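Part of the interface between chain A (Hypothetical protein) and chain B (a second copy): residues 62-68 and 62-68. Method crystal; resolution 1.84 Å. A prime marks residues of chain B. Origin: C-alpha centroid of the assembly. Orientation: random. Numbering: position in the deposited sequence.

Chain A 62-68: AGYVAIE
Chain B 62-68: AGYVAIE

Two copies of the same β-strand, residues 62-68 of each chain, pack face to face through a small apolar cluster of valine and isoleucine, with no hydrogen bond passing between them. The example illustrates how two strands can meet through side chains rather than through backbone hydrogen bonds. Both stretches are fully extended, with phi between about -132° and -165° and psi between 130° and 171°. Their N-to-C directions diverge by 146°, so they run roughly antiparallel but crossed, and their axes approach to 6.7 Å, too far for backbone pairing.

The register centres on Val65 and Val65′, whose CA atoms lie 6.2 Å apart. Alternation along an extended chain does the rest: the CA-to-CB bonds of Val65 and Ile67 point toward the partner strand, as do those of Val65′ and Ile67′, whereas those of Tyr64, Ala66 and their counterparts point away. Both valines adopt the m rotamer (chi1 -65° and -58°), and Val65 CG2 meets Val65′ CG2 at 3.5 Å, the closest contact between the stretches. Each isoleucine is mt, with chi1 near -72° and chi2 near 180°. Val65 CG2 lies 4.0 Å from Ile67′ CG1, and the reciprocal pair, Ile67 CG1 and Val65′ CG2, is separated by 4.2 Å.

The extended isoleucine tips reach the glycines: Ile67′ CD1 is 4.1 Å from Gly63 O, and Ile67 CD1 is 4.2 Å from Gly63′ O. Gly63 and Gly63′ have no side chain, and each isoleucine methyl lies beside the carbonyl oxygen of the glycine across from it. The stretches bury 315 Å² in total, chiefly on the valines and isoleucines, whose branched, apolar side chains suit both an extended backbone and a buried contact. Glu68 and Glu68′ take no part; their carboxylates are hydrogen-bonded elsewhere in the structure.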

# COMPACT_ATOMS: atom_id res chain seq x y z
N ALA A 62 -2.11 9.28 -10.09
CA ALA A 62 -1.14 9.07 -9.02
C ALA A 62 -1.53 7.87 -8.18
O ALA A 62 -2.65 7.40 -8.25
CB ALA A 62 -1.06 10.28 -8.14
N GLY A 63 -0.59 7.34 -7.39
CA GLY A 63 -0.92 6.27 -6.46
C GLY A 63 -0.33 6.58 -5.09
O GLY A 63 0.71 7.23 -4.99
N TYR A 64 -1.01 6.13 -4.06
CA TYR A 64 -0.50 6.28 -2.67
C TYR A 64 -0.72 4.99 -1.94
O TYR A 64 -1.74 4.30 -2.18
CB TYR A 64 -1.26 7.40 -1.94
CG TYR A 64 -1.29 8.69 -2.73
CD1 TYR A 64 -2.28 8.95 -3.67
CD2 TYR A 64 -0.28 9.64 -2.57
CE1 TYR A 64 -2.28 10.16 -4.41
CE2 TYR A 64 -0.26 10.83 -3.31
CZ TYR A 64 -1.26 11.08 -4.21
OH TYR A 64 -1.23 12.27 -4.89
N VAL A 65 0.16 4.67 -0.99
CA VAL A 65 -0.13 3.58 -0.05
C VAL A 65 0.34 4.07 1.30
O VAL A 65 1.24 4.92 1.38
CB VAL A 65 0.57 2.24 -0.40
CG1 VAL A 65 0.03 1.64 -1.77
CG2 VAL A 65 2.09 2.44 -0.51
N ALA A 66 -0.20 3.48 2.35
CA ALA A 66 0.24 3.83 3.69
C ALA A 66 -0.07 2.74 4.70
O ALA A 66 -0.94 1.87 4.50
CB ALA A 66 -0.41 5.20 4.11
N ILE A 67 0.67 2.78 5.81
CA ILE A 67 0.34 1.99 6.99
C ILE A 67 0.49 2.92 8.19
O ILE A 67 1.48 3.65 8.30
CB ILE A 67 1.26 0.75 7.15
CG1 ILE A 67 0.88 -0.34 6.15
CG2 ILE A 67 1.15 0.14 8.54
CD1 ILE A 67 1.77 -1.57 6.21
N GLU A 68 -0.52 2.90 9.05
CA GLU A 68 -0.53 3.72 10.24
C GLU A 68 -1.01 2.96 11.47
O GLU A 68 -1.99 2.18 11.43
CB GLU A 68 -1.37 4.99 10.02
CG GLU A 68 -2.85 4.79 9.95
CD GLU A 68 -3.62 6.07 9.66
OE1 GLU A 68 -3.81 6.88 10.61
OE2 GLU A 68 -4.04 6.28 8.50
N ALA B 62 -1.11 -10.35 8.76
CA ALA B 62 -0.22 -9.24 8.57
C ALA B 62 -0.74 -8.42 7.36
O ALA B 62 -1.63 -8.87 6.64
CB ALA B 62 1.17 -9.73 8.29
N GLY B 63 -0.14 -7.27 7.15
CA GLY B 63 -0.43 -6.48 5.93
C GLY B 63 0.85 -5.89 5.43
O GLY B 63 1.78 -5.73 6.21
N TYR B 64 0.93 -5.64 4.11
CA TYR B 64 2.01 -4.85 3.60
C TYR B 64 1.52 -4.03 2.38
O TYR B 64 0.50 -4.36 1.76
CB TYR B 64 3.19 -5.74 3.24
CG TYR B 64 3.17 -6.32 1.85
CD1 TYR B 64 2.54 -7.51 1.56
CD2 TYR B 64 3.83 -5.67 0.82
CE1 TYR B 64 2.55 -8.03 0.24
CE2 TYR B 64 3.85 -6.15 -0.46
CZ TYR B 64 3.21 -7.33 -0.75
OH TYR B 64 3.27 -7.78 -2.08
N VAL B 65 2.25 -2.98 2.10
CA VAL B 65 2.07 -2.13 0.90
C VAL B 65 3.48 -1.82 0.38
O VAL B 65 4.45 -1.98 1.12
CB VAL B 65 1.29 -0.85 1.20
CG1 VAL B 65 -0.06 -1.15 1.77
CG2 VAL B 65 2.04 0.13 2.13
N ALA B 66 3.58 -1.45 -0.89
CA ALA B 66 4.86 -1.13 -1.52
C ALA B 66 4.57 -0.36 -2.79
O ALA B 66 3.51 -0.52 -3.35
CB ALA B 66 5.61 -2.42 -1.84
N ILE B 67 5.55 0.44 -3.22
CA ILE B 67 5.60 1.09 -4.53
C ILE B 67 7.01 0.91 -5.03
O ILE B 67 7.98 1.14 -4.32
CB ILE B 67 5.27 2.61 -4.42
CG1 ILE B 67 3.77 2.75 -4.11
CG2 ILE B 67 5.60 3.38 -5.69
CD1 ILE B 67 3.28 4.18 -4.06
N GLU B 68 7.12 0.45 -6.27
CA GLU B 68 8.38 0.23 -6.90
C GLU B 68 8.36 0.79 -8.31
O GLU B 68 7.38 0.69 -9.00
CB GLU B 68 8.78 -1.24 -6.91
CG GLU B 68 7.86 -2.14 -7.65
CD GLU B 68 8.22 -3.63 -7.57
OE1 GLU B 68 9.34 -4.01 -7.97
OE2 GLU B 68 7.36 -4.45 -7.17